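Local coordinates for hexokinase (PDB 1BDG), which catalyses the ATP-dependent phosphorylation of glucose and other hexoses to hexose 6-phosphates, the entry step of glycolysis, at residues I51-S56 / I246-G251; A225-S230 / E241-I246; F143-V148 / A155-W160; G251-K256 / Q280-M285. All blocks are in the same frame, centred on the assembly; numbering follows the deposited sequence.

Interaction 1: residues I51-S56 / I246-G251. With GLC (alpha-D-glucopyranose), chain B.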
# COMPACT_ATOMS: atom_id res chain seq x y z
N ILE A 51 -11.41 5.85 9.03
CA ILE A 51 -10.93 4.47 8.98
C ILE A 51 -12.10 3.49 8.98
O ILE A 51 -12.62 3.12 10.03
CB ILE A 51 -9.89 4.16 10.07
CG1 ILE A 51 -8.65 5.02 9.83
CG2 ILE A 51 -9.55 2.67 10.06
CD1 ILE A 51 -7.46 4.69 10.70
N LYS A 52 -12.43 3.03 7.77
CA LYS A 52 -13.56 2.13 7.51
C LYS A 52 -13.66 0.76 8.15
O LYS A 52 -14.77 0.26 8.31
CB LYS A 52 -13.78 2.00 6.01
CG LYS A 52 -14.13 3.31 5.36
CD LYS A 52 -15.42 3.84 5.91
CE LYS A 52 -15.41 5.34 6.00
NZ LYS A 52 -16.59 5.79 6.77
N MET A 53 -12.51 0.13 8.43
CA MET A 53 -12.46 -1.18 9.08
C MET A 53 -13.34 -2.24 8.44
O MET A 53 -14.03 -2.98 9.16
CB MET A 53 -12.87 -1.06 10.55
CG MET A 53 -12.11 -0.03 11.36
SD MET A 53 -10.41 -0.46 11.57
CE MET A 53 -10.50 -1.16 13.09
N PHE A 54 -13.28 -2.36 7.12
CA PHE A 54 -14.11 -3.34 6.41
C PHE A 54 -13.81 -4.79 6.78
O PHE A 54 -12.68 -5.26 6.59
CB PHE A 54 -13.92 -3.23 4.89
CG PHE A 54 -14.21 -1.87 4.32
CD1 PHE A 54 -15.52 -1.42 4.19
CD2 PHE A 54 -13.18 -1.07 3.86
CE1 PHE A 54 -15.78 -0.19 3.59
CE2 PHE A 54 -13.44 0.14 3.26
CZ PHE A 54 -14.75 0.59 3.13
N PRO A 55 -14.79 -5.52 7.35
CA PRO A 55 -14.51 -6.91 7.68
C PRO A 55 -14.36 -7.65 6.36
O PRO A 55 -15.10 -7.38 5.41
CB PRO A 55 -15.78 -7.34 8.42
CG PRO A 55 -16.83 -6.47 7.83
CD PRO A 55 -16.15 -5.14 7.77
N SER A 56 -13.35 -8.50 6.27
CA SER A 56 -13.07 -9.26 5.06
C SER A 56 -13.80 -10.62 5.03
O SER A 56 -13.77 -11.32 4.01
CB SER A 56 -11.58 -9.50 4.98
OG SER A 56 -11.18 -10.36 6.03
N ILE A 246 -9.71 -7.95 9.68
CA ILE A 246 -10.24 -6.64 9.36
C ILE A 246 -9.34 -5.91 8.37
O ILE A 246 -8.13 -5.91 8.53
CB ILE A 246 -10.37 -5.76 10.63
CG1 ILE A 246 -11.55 -6.23 11.49
CG2 ILE A 246 -10.59 -4.30 10.25
CD1 ILE A 246 -12.89 -5.81 10.97
N ASN A 247 -9.94 -5.31 7.35
CA ASN A 247 -9.20 -4.53 6.37
C ASN A 247 -9.41 -3.08 6.83
O ASN A 247 -10.46 -2.46 6.60
CB ASN A 247 -9.77 -4.74 4.97
CG ASN A 247 -9.12 -3.85 3.93
OD1 ASN A 247 -8.08 -3.24 4.16
ND2 ASN A 247 -9.73 -3.79 2.76
N THR A 248 -8.41 -2.56 7.54
CA THR A 248 -8.45 -1.23 8.10
C THR A 248 -8.69 -0.17 7.06
O THR A 248 -9.57 0.66 7.22
CB THR A 248 -7.16 -0.92 8.86
OG1 THR A 248 -6.07 -0.83 7.94
CG2 THR A 248 -6.87 -2.02 9.87
N GLU A 249 -7.89 -0.21 6.00
CA GLU A 249 -7.99 0.76 4.91
C GLU A 249 -7.67 2.13 5.52
O GLU A 249 -8.43 3.10 5.38
CB GLU A 249 -9.38 0.68 4.29
CG GLU A 249 -9.49 1.17 2.85
CD GLU A 249 -8.60 0.43 1.86
OE1 GLU A 249 -8.82 -0.77 1.61
OE2 GLU A 249 -7.69 1.07 1.30
N TRP A 250 -6.52 2.18 6.20
CA TRP A 250 -6.01 3.35 6.90
C TRP A 250 -5.44 4.45 6.01
O TRP A 250 -5.06 5.52 6.50
CB TRP A 250 -4.96 2.94 7.95
CG TRP A 250 -3.58 2.51 7.43
CD1 TRP A 250 -3.07 2.69 6.18
CD2 TRP A 250 -2.54 1.88 8.19
NE1 TRP A 250 -1.78 2.22 6.11
CE2 TRP A 250 -1.43 1.72 7.33
CE3 TRP A 250 -2.43 1.45 9.52
CZ2 TRP A 250 -0.22 1.14 7.76
CZ3 TRP A 250 -1.23 0.87 9.95
CH2 TRP A 250 -0.14 0.72 9.07
N GLY A 251 -5.32 4.18 4.72
CA GLY A 251 -4.82 5.20 3.83
C GLY A 251 -5.76 6.39 3.94
O GLY A 251 -5.35 7.55 3.77
C1 GLC B . -4.41 1.46 -1.35
C2 GLC B . -5.73 0.69 -1.42
C3 GLC B . -5.75 -0.39 -0.37
C4 GLC B . -4.54 -1.29 -0.54
C5 GLC B . -3.28 -0.45 -0.46
C6 GLC B . -2.03 -1.27 -0.68
O1 GLC B . -4.30 1.99 -0.07
O2 GLC B . -6.84 1.57 -1.21
O3 GLC B . -6.94 -1.17 -0.49
O4 GLC B . -4.53 -2.28 0.47
O5 GLC B . -3.32 0.55 -1.48
O6 GLC B . -1.74 -1.41 -2.06
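Glu249 CG meets the edge of the Phe54 ring, 4.1 Å from CE2, while the far end of the acid turns to the sugar. Its CG stands anti to the backbone N (chi1 -157°), and the bend at chi2 (59°) brings CD round toward the glucose. The carboxylate then takes two hydroxyls, OE1 accepting from glucose O3 at 2.8 Å and OE2 from glucose O2 at 2.7 Å. An acid suits this place because adjacent hydroxyls can each give a proton to one oxygen. Asn247 ND2 adds a weak bond to OE1, which may help to orient the carboxylate; Asn223, itself a sugar ligand, holds Asn247 OD1. The Phe54 ring also carries Lys52 CB on one face, toward its rim.

The backbones run antiparallel. Asn247 N gives Phe54 O a nearly straight bond (2.8 Å), but the return bond from Phe54 N to Asn247 O is weak. Met53 N reaches Thr248 O at 3.2 Å.

On the sheet face shared by Pro55 and Ile246 the contact is apolar, Ile246 CD1 reaching Pro55 CB (4.1 Å). Met53, a loop residue bent at chi2 and chi3, crosses Ile246 obliquely and rests CB 4.0 Å from Ile246 CG2; its unbranched chain also touches Met37 and Leu41 of helix 23-41. Ile51 and Trp250 lie side by side, with Ile51 CD1 4.1 Å from Trp250 CB.

This is the short edge strand of the large-subdomain sheet, its neighbour leading directly into the sugar-binding glutamate of a hexokinase active site.

Interaction 2: residues A225-S230 / E241-I246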
# COMPACT_ATOMS: atom_id res chain seq x y z
N ALA A 225 -3.94 -4.95 7.73
CA ALA A 225 -5.07 -5.80 8.01
C ALA A 225 -4.61 -6.57 9.23
O ALA A 225 -3.42 -6.84 9.35
CB ALA A 225 -5.31 -6.74 6.86
N TYR A 226 -5.52 -6.89 10.13
CA TYR A 226 -5.15 -7.62 11.34
C TYR A 226 -6.28 -8.54 11.83
O TYR A 226 -7.42 -8.38 11.42
CB TYR A 226 -4.72 -6.61 12.43
CG TYR A 226 -5.86 -5.82 13.03
CD1 TYR A 226 -6.39 -4.72 12.38
CD2 TYR A 226 -6.46 -6.23 14.23
CE1 TYR A 226 -7.51 -4.05 12.90
CE2 TYR A 226 -7.56 -5.57 14.75
CZ TYR A 226 -8.08 -4.49 14.09
OH TYR A 226 -9.20 -3.85 14.60
N ILE A 227 -5.96 -9.52 12.67
CA ILE A 227 -7.02 -10.40 13.18
C ILE A 227 -7.71 -9.71 14.36
O ILE A 227 -7.04 -9.23 15.27
CB ILE A 227 -6.50 -11.79 13.62
CG1 ILE A 227 -5.63 -12.42 12.53
CG2 ILE A 227 -7.70 -12.72 13.80
CD1 ILE A 227 -4.98 -13.74 12.93
N GLU A 228 -9.04 -9.67 14.32
CA GLU A 228 -9.83 -9.01 15.36
C GLU A 228 -10.91 -9.90 15.98
O GLU A 228 -11.25 -10.95 15.46
CB GLU A 228 -10.49 -7.75 14.77
CG GLU A 228 -11.59 -7.07 15.62
CD GLU A 228 -11.05 -6.29 16.79
OE1 GLU A 228 -10.43 -5.25 16.53
OE2 GLU A 228 -11.25 -6.70 17.95
N ASP A 229 -11.41 -9.45 17.12
CA ASP A 229 -12.45 -10.08 17.90
C ASP A 229 -13.77 -9.80 17.15
O ASP A 229 -14.24 -8.67 17.09
CB ASP A 229 -12.43 -9.38 19.26
CG ASP A 229 -13.23 -10.07 20.33
OD1 ASP A 229 -14.46 -10.19 20.19
OD2 ASP A 229 -12.63 -10.42 21.36
N SER A 230 -14.40 -10.82 16.59
CA SER A 230 -15.64 -10.60 15.86
C SER A 230 -16.82 -10.22 16.75
O SER A 230 -17.98 -10.34 16.32
CB SER A 230 -16.00 -11.84 15.04
OG SER A 230 -16.30 -12.92 15.90
N GLU A 241 -18.00 -17.41 14.71
CA GLU A 241 -16.57 -17.65 14.88
C GLU A 241 -15.99 -16.50 15.69
O GLU A 241 -16.36 -15.35 15.49
CB GLU A 241 -15.85 -17.79 13.55
CG GLU A 241 -16.62 -17.27 12.39
CD GLU A 241 -17.64 -18.26 11.90
OE1 GLU A 241 -18.77 -18.23 12.40
OE2 GLU A 241 -17.29 -19.06 11.01
N PRO A 242 -15.00 -16.78 16.53
CA PRO A 242 -14.41 -15.75 17.35
C PRO A 242 -13.79 -14.57 16.67
O PRO A 242 -13.88 -13.45 17.19
CB PRO A 242 -13.38 -16.53 18.16
CG PRO A 242 -12.91 -17.53 17.18
CD PRO A 242 -14.20 -18.02 16.60
N GLU A 243 -13.15 -14.79 15.51
CA GLU A 243 -12.44 -13.71 14.82
C GLU A 243 -12.69 -13.50 13.32
O GLU A 243 -13.30 -14.34 12.64
CB GLU A 243 -10.93 -13.90 15.02
CG GLU A 243 -10.51 -14.26 16.43
CD GLU A 243 -9.02 -14.43 16.57
OE1 GLU A 243 -8.46 -15.30 15.87
OE2 GLU A 243 -8.42 -13.70 17.38
N VAL A 244 -12.18 -12.38 12.84
CA VAL A 244 -12.28 -11.96 11.43
C VAL A 244 -11.11 -11.03 11.08
O VAL A 244 -10.68 -10.21 11.90
CB VAL A 244 -13.60 -11.22 11.13
CG1 VAL A 244 -13.59 -9.83 11.78
CG2 VAL A 244 -13.82 -11.12 9.63
N VAL A 245 -10.57 -11.19 9.89
CA VAL A 245 -9.48 -10.35 9.46
C VAL A 245 -10.12 -9.05 9.05
O VAL A 245 -11.04 -9.04 8.24
CB VAL A 245 -8.68 -10.99 8.29
CG1 VAL A 245 -7.58 -10.05 7.83
CG2 VAL A 245 -8.05 -12.30 8.74
N ILE A 246 -9.71 -7.95 9.68
CA ILE A 246 -10.24 -6.64 9.36
C ILE A 246 -9.34 -5.91 8.37
O ILE A 246 -8.13 -5.91 8.53
CB ILE A 246 -10.37 -5.76 10.63
CG1 ILE A 246 -11.55 -6.23 11.49
CG2 ILE A 246 -10.59 -4.30 10.25
CD1 ILE A 246 -12.89 -5.81 10.97
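A beta hairpin with a long connecting loop, strands 222-229 and 243-247, brings Tyr226 opposite Ile246 and Glu228 opposite Val244. Both are hydrogen-bonded pairs. Ile246 N to Tyr226 O (2.9 Å) is the straighter bond of the first, and Glu228 N to Val244 O (3.0 Å) belongs to the second. Between them Ile227 and Val245 form a non-hydrogen-bonded pair; these branched residues suit extended backbone and point to the sheet face covered by helix 197-206.

On the other face the Tyr226 ring lies beside Ile246, pointing the same way, with CE1 4.0 Å from Ile246 CB. Ile246 CG1 also touches Glu228 CB at 3.8 Å, so the aliphatic root of the acid joins the apolar layer. Glu228 CG is anti to the backbone N (chi1 168°), and the bend at chi2 (76°) swings CD round to where the carboxylate meets Tyr226 OH and Asp229 N. Tyr226 OH gives OE1 a 2.7 Å bond on the anti lone pair, and Asp229 N binds OE2. Near the loop, Ser230 N donates to Pro242 O (2.7 Å), while Ile227 CG2 packs against the carboxylate of Glu243.

Arg388 of helix 357-389 forms a salt bridge to Glu228 OE1, and Arg391, just beyond that helix, one to Glu243 OE2. Tyr226 also touches that helix, while Leu41 of helix 23-41 meets Tyr226, Glu228 and Ile246; strands 212-218 and 54-55 continue the sheet on either side.

Interaction 3: residues F143-V148 / A155-W160. With GLC (alpha-D-glucopyranose), chain B.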
# COMPACT_ATOMS: atom_id res chain seq x y z
N PHE A 143 -7.87 -8.00 -4.89
CA PHE A 143 -8.27 -6.69 -5.41
C PHE A 143 -7.85 -5.65 -4.38
O PHE A 143 -8.54 -5.44 -3.38
CB PHE A 143 -9.78 -6.67 -5.62
CG PHE A 143 -10.27 -5.49 -6.41
CD1 PHE A 143 -9.68 -5.15 -7.63
CD2 PHE A 143 -11.37 -4.75 -5.98
CE1 PHE A 143 -10.17 -4.10 -8.41
CE2 PHE A 143 -11.87 -3.71 -6.74
CZ PHE A 143 -11.27 -3.38 -7.96
N SER A 144 -6.72 -5.00 -4.62
CA SER A 144 -6.16 -4.01 -3.71
C SER A 144 -6.99 -2.74 -3.52
O SER A 144 -6.44 -1.64 -3.63
CB SER A 144 -4.77 -3.59 -4.18
OG SER A 144 -4.01 -4.70 -4.60
N PHE A 145 -8.27 -2.85 -3.20
CA PHE A 145 -9.06 -1.64 -3.01
C PHE A 145 -10.10 -1.84 -1.93
O PHE A 145 -10.41 -2.97 -1.56
CB PHE A 145 -9.71 -1.21 -4.34
CG PHE A 145 -8.73 -0.77 -5.39
CD1 PHE A 145 -8.15 0.50 -5.33
CD2 PHE A 145 -8.33 -1.63 -6.40
CE1 PHE A 145 -7.20 0.88 -6.25
CE2 PHE A 145 -7.38 -1.24 -7.32
CZ PHE A 145 -6.81 0.00 -7.25
N PRO A 146 -10.63 -0.73 -1.37
CA PRO A 146 -11.65 -0.83 -0.32
C PRO A 146 -12.92 -1.38 -0.92
O PRO A 146 -13.43 -0.84 -1.90
CB PRO A 146 -11.83 0.62 0.11
CG PRO A 146 -11.61 1.36 -1.15
CD PRO A 146 -10.39 0.68 -1.72
N CYS A 147 -13.40 -2.47 -0.35
CA CYS A 147 -14.63 -3.13 -0.78
C CYS A 147 -15.43 -3.52 0.45
O CYS A 147 -14.86 -3.81 1.50
CB CYS A 147 -14.33 -4.42 -1.57
SG CYS A 147 -13.44 -4.26 -3.12
N VAL A 148 -16.74 -3.52 0.33
CA VAL A 148 -17.64 -3.93 1.41
C VAL A 148 -17.86 -5.42 1.15
O VAL A 148 -18.55 -5.80 0.20
CB VAL A 148 -18.99 -3.22 1.30
CG1 VAL A 148 -19.96 -3.79 2.28
CG2 VAL A 148 -18.83 -1.74 1.47
N ALA A 155 -17.96 -8.95 -3.35
CA ALA A 155 -17.23 -7.78 -2.87
C ALA A 155 -17.65 -6.57 -3.67
O ALA A 155 -17.76 -6.65 -4.89
CB ALA A 155 -15.76 -8.00 -3.02
N THR A 156 -17.91 -5.45 -2.99
CA THR A 156 -18.33 -4.23 -3.66
C THR A 156 -17.29 -3.11 -3.53
O THR A 156 -16.82 -2.82 -2.43
CB THR A 156 -19.73 -3.76 -3.14
OG1 THR A 156 -20.71 -4.79 -3.39
CG2 THR A 156 -20.20 -2.50 -3.86
N LEU A 157 -16.87 -2.53 -4.65
CA LEU A 157 -15.90 -1.46 -4.63
C LEU A 157 -16.55 -0.28 -3.93
O LEU A 157 -17.73 0.01 -4.17
CB LEU A 157 -15.50 -1.05 -6.06
CG LEU A 157 -14.42 0.04 -6.18
CD1 LEU A 157 -13.07 -0.44 -5.62
CD2 LEU A 157 -14.23 0.48 -7.62
N VAL A 158 -15.83 0.34 -3.00
CA VAL A 158 -16.33 1.52 -2.31
C VAL A 158 -15.81 2.72 -3.10
O VAL A 158 -16.55 3.65 -3.40
CB VAL A 158 -15.82 1.59 -0.87
CG1 VAL A 158 -16.33 2.84 -0.20
CG2 VAL A 158 -16.27 0.37 -0.11
N ARG A 159 -14.53 2.67 -3.46
CA ARG A 159 -13.95 3.75 -4.24
C ARG A 159 -12.59 3.35 -4.80
O ARG A 159 -11.96 2.41 -4.32
CB ARG A 159 -13.84 5.03 -3.40
CG ARG A 159 -12.90 4.92 -2.21
CD ARG A 159 -13.01 6.15 -1.33
NE ARG A 159 -11.89 6.23 -0.41
CZ ARG A 159 -11.75 7.16 0.52
NH1 ARG A 159 -12.65 8.12 0.69
NH2 ARG A 159 -10.69 7.13 1.30
N TRP A 160 -12.17 4.02 -5.87
CA TRP A 160 -10.90 3.74 -6.49
C TRP A 160 -9.87 4.59 -5.78
O TRP A 160 -10.11 5.80 -5.56
CB TRP A 160 -10.88 4.15 -7.97
CG TRP A 160 -11.44 3.18 -8.99
CD1 TRP A 160 -12.43 3.44 -9.87
CD2 TRP A 160 -10.98 1.85 -9.31
NE1 TRP A 160 -12.62 2.38 -10.72
CE2 TRP A 160 -11.73 1.39 -10.40
CE3 TRP A 160 -9.99 1.01 -8.77
CZ2 TRP A 160 -11.54 0.12 -10.97
CZ3 TRP A 160 -9.80 -0.26 -9.35
CH2 TRP A 160 -10.57 -0.68 -10.43
C1 GLC B . -4.41 1.46 -1.35
C2 GLC B . -5.73 0.69 -1.42
C3 GLC B . -5.75 -0.39 -0.37
C4 GLC B . -4.54 -1.29 -0.54
C5 GLC B . -3.28 -0.45 -0.46
C6 GLC B . -2.03 -1.27 -0.68
O1 GLC B . -4.30 1.99 -0.07
O2 GLC B . -6.84 1.57 -1.21
O3 GLC B . -6.94 -1.17 -0.49
O4 GLC B . -4.53 -2.28 0.47
O5 GLC B . -3.32 0.55 -1.48
O6 GLC B . -1.74 -1.41 -2.06
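Pro146 O receives a nearly straight bond from Val158 N, 2.9 Å with 163° at the hydrogen. Having no N-H of its own, Pro146 takes part in the strand pairing through its carbonyl alone. Thr156 N to Val148 O, longer at 3.3 Å, continues the ladder, with the donor above the carbonyl plane.

Beyond these bonds the rings take over. Trp160 sends the edge of its six-membered ring onto the face of Phe145, CE3 lying over the ring centre; the planes stand at 88° with centroids 4.8 Å apart, a T-shaped pair. The same indole rim meets Phe143 obliquely, CZ3 being 3.7 Å from Phe143 CZ. Leu157, its CG anti to the backbone N (chi1 -177°), packs among the three aromatic residues: CD1 touches Phe143 CE2 and Phe145 CB, both at 3.7 Å, while CD2 sits over the face of Trp160. Leucine suits this place because its two methyls can serve different partners. At the exposed side, Val148 CG2 packs on Val158 CG2 (3.7 Å).

Phe54 touches Pro146 and both valines, and Lys162 makes a cation-pi contact with Phe145. An inverse gamma turn centred on Ser144 presents Ser144 O, 3.2 Å from glucose O3, and Phe145 to the sugar; Pro146 CD approaches O2. This is a small-subdomain beta hairpin set on an aromatic cluster, carrying the Ser-Phe-Pro loop of the hexokinase signature.

Interaction 4: residues G251-K256 / Q280-M285. With GLC (alpha-D-glucopyranose), chain B.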
# COMPACT_ATOMS: atom_id res chain seq x y z
N GLY A 251 -5.32 4.18 4.72
CA GLY A 251 -4.82 5.20 3.83
C GLY A 251 -5.76 6.39 3.94
O GLY A 251 -5.35 7.55 3.77
N ALA A 252 -7.01 6.12 4.26
CA ALA A 252 -8.01 7.17 4.40
C ALA A 252 -7.90 8.00 5.67
O ALA A 252 -8.66 8.93 5.84
CB ALA A 252 -9.40 6.60 4.26
N PHE A 253 -6.97 7.68 6.57
CA PHE A 253 -6.85 8.47 7.80
C PHE A 253 -6.57 9.92 7.42
O PHE A 253 -5.97 10.19 6.40
CB PHE A 253 -5.75 7.93 8.73
CG PHE A 253 -5.74 8.56 10.12
CD1 PHE A 253 -6.92 8.68 10.86
CD2 PHE A 253 -4.55 8.99 10.70
CE1 PHE A 253 -6.93 9.21 12.16
CE2 PHE A 253 -4.53 9.54 12.02
CZ PHE A 253 -5.73 9.64 12.74
N GLY A 254 -7.05 10.84 8.23
CA GLY A 254 -6.86 12.24 7.94
C GLY A 254 -8.02 12.83 7.15
O GLY A 254 -8.16 14.05 7.11
N GLU A 255 -8.86 11.98 6.55
CA GLU A 255 -10.00 12.45 5.77
C GLU A 255 -11.03 13.26 6.54
O GLU A 255 -11.90 13.88 5.94
CB GLU A 255 -10.68 11.30 5.00
CG GLU A 255 -9.83 10.75 3.85
CD GLU A 255 -10.57 9.81 2.91
OE1 GLU A 255 -11.75 9.46 3.11
OE2 GLU A 255 -9.97 9.40 1.93
N LYS A 256 -10.95 13.23 7.87
CA LYS A 256 -11.85 14.00 8.72
C LYS A 256 -11.08 15.06 9.52
O LYS A 256 -11.52 15.47 10.59
CB LYS A 256 -12.58 13.12 9.72
CG LYS A 256 -13.38 12.00 9.14
CD LYS A 256 -14.77 12.42 8.82
CE LYS A 256 -15.56 11.18 8.47
NZ LYS A 256 -14.95 10.44 7.33
N GLN A 280 -7.45 9.70 0.85
CA GLN A 280 -6.26 8.92 1.24
C GLN A 280 -5.15 9.81 1.75
O GLN A 280 -3.98 9.59 1.46
CB GLN A 280 -5.75 8.06 0.09
CG GLN A 280 -6.81 7.19 -0.59
CD GLN A 280 -7.23 5.97 0.21
OE1 GLN A 280 -8.41 5.78 0.49
NE2 GLN A 280 -6.29 5.11 0.52
N LEU A 281 -5.51 10.77 2.60
CA LEU A 281 -4.56 11.72 3.17
C LEU A 281 -3.37 11.14 3.94
O LEU A 281 -2.25 11.65 3.87
CB LEU A 281 -5.31 12.77 4.00
CG LEU A 281 -6.37 13.48 3.14
CD1 LEU A 281 -6.88 14.72 3.83
CD2 LEU A 281 -5.79 13.85 1.78
N TYR A 282 -3.59 10.06 4.67
CA TYR A 282 -2.49 9.46 5.40
C TYR A 282 -1.59 8.71 4.42
O TYR A 282 -0.36 8.80 4.52
CB TYR A 282 -3.02 8.52 6.49
CG TYR A 282 -1.96 7.68 7.17
CD1 TYR A 282 -1.07 8.25 8.07
CD2 TYR A 282 -1.87 6.32 6.93
CE1 TYR A 282 -0.11 7.47 8.72
CE2 TYR A 282 -0.92 5.54 7.57
CZ TYR A 282 -0.05 6.12 8.47
OH TYR A 282 0.88 5.34 9.11
N GLU A 283 -2.20 8.05 3.44
CA GLU A 283 -1.42 7.29 2.46
C GLU A 283 -0.46 8.16 1.67
O GLU A 283 0.66 7.75 1.37
CB GLU A 283 -2.34 6.56 1.49
CG GLU A 283 -1.60 5.99 0.29
CD GLU A 283 -2.47 5.14 -0.57
OE1 GLU A 283 -3.22 5.70 -1.39
OE2 GLU A 283 -2.41 3.91 -0.41
N LYS A 284 -0.91 9.35 1.31
CA LYS A 284 -0.11 10.28 0.55
C LYS A 284 1.13 10.78 1.29
O LYS A 284 2.03 11.38 0.68
CB LYS A 284 -1.00 11.44 0.10
CG LYS A 284 -1.99 11.02 -0.96
CD LYS A 284 -3.11 11.99 -1.12
CE LYS A 284 -3.59 12.02 -2.56
NZ LYS A 284 -4.98 11.58 -2.75
N MET A 285 1.17 10.54 2.61
CA MET A 285 2.31 10.94 3.43
C MET A 285 3.28 9.78 3.57
O MET A 285 4.45 9.99 3.83
CB MET A 285 1.86 11.34 4.85
CG MET A 285 0.95 12.58 4.97
SD MET A 285 0.19 12.76 6.61
CE MET A 285 1.31 13.81 7.45
C1 GLC B . -4.41 1.46 -1.35
C2 GLC B . -5.73 0.69 -1.42
C3 GLC B . -5.75 -0.39 -0.37
C4 GLC B . -4.54 -1.29 -0.54
C5 GLC B . -3.28 -0.45 -0.46
C6 GLC B . -2.03 -1.27 -0.68
O1 GLC B . -4.30 1.99 -0.07
O2 GLC B . -6.84 1.57 -1.21
O3 GLC B . -6.94 -1.17 -0.49
O4 GLC B . -4.53 -2.28 0.47
O5 GLC B . -3.32 0.55 -1.48
O6 GLC B . -1.74 -1.41 -2.06
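Tyr282 has Gly251 CA at its ring edge, near the plane, and Phe253 CB lying obliquely to the ring. The Phe253 ring meets Tyr282 CD1 at its own edge, and the two CB atoms pack 3.6 Å apart. Trp250 adds an edge-to-face partner for Tyr282, and Met33 of helix 23-41 touches both Phe253 and Tyr282.

Gly251 O is a shared acceptor. Glu283 N reaches it on a lone pair in the carbonyl plane (3.2 Å, 160° at the hydrogen), and Tyr282 N adds a weak bond while giving another weak one to Phe253 O. Gly251 suits this spot because Gln280 NE2 and Glu283 CB take up the space beside its CA. Gly254, at the third position of a type II turn from Ala252 to Glu255, has the positive phi that glycine readily adopts.

From that turn Glu255 reaches back, its chain extended beyond CG, and OE2 accepts from Gln280 N (2.8 Å) on the anti lone pair; the same oxygen forms a salt bridge to Arg159 NH2, which also donates to Gln280 OE1. Glu283 is likewise extended, with CG anti to the backbone N (chi1 168°), and its OE2 accepts from glucose O1 at 2.7 Å. Thr222 N is a second donor to that oxygen. The loop after strand 243-247 and the residues entering helix 283-286 thus meet, mostly buried, forming the large-subdomain part of the hexokinase glucose pocket that receives O1.

How the interactions relate
Interactions 1 and 2 share strand 243-247, which pairs with strand 54-55 on one side and strand 222-229 on the other; Tyr226 and Met53 pack between them. Interaction 1 is almost wholly buried and ends at the sugar, whereas interaction 2 runs outward to a partly exposed loop, with Glu228 and Glu243 in salt bridges to arginines. Interaction 4 follows from interaction 1 through Gly251 and replaces strand pairing with bonds from a loop to residues entering a helix. Interaction 3, mostly buried but with exposed valines at its outer end, belongs to the small subdomain. Arg159 ties it to Glu255 and Gln280 of interaction 4, and Phe54 joins it to interaction 1, so three contacts from two subdomains close on glucose.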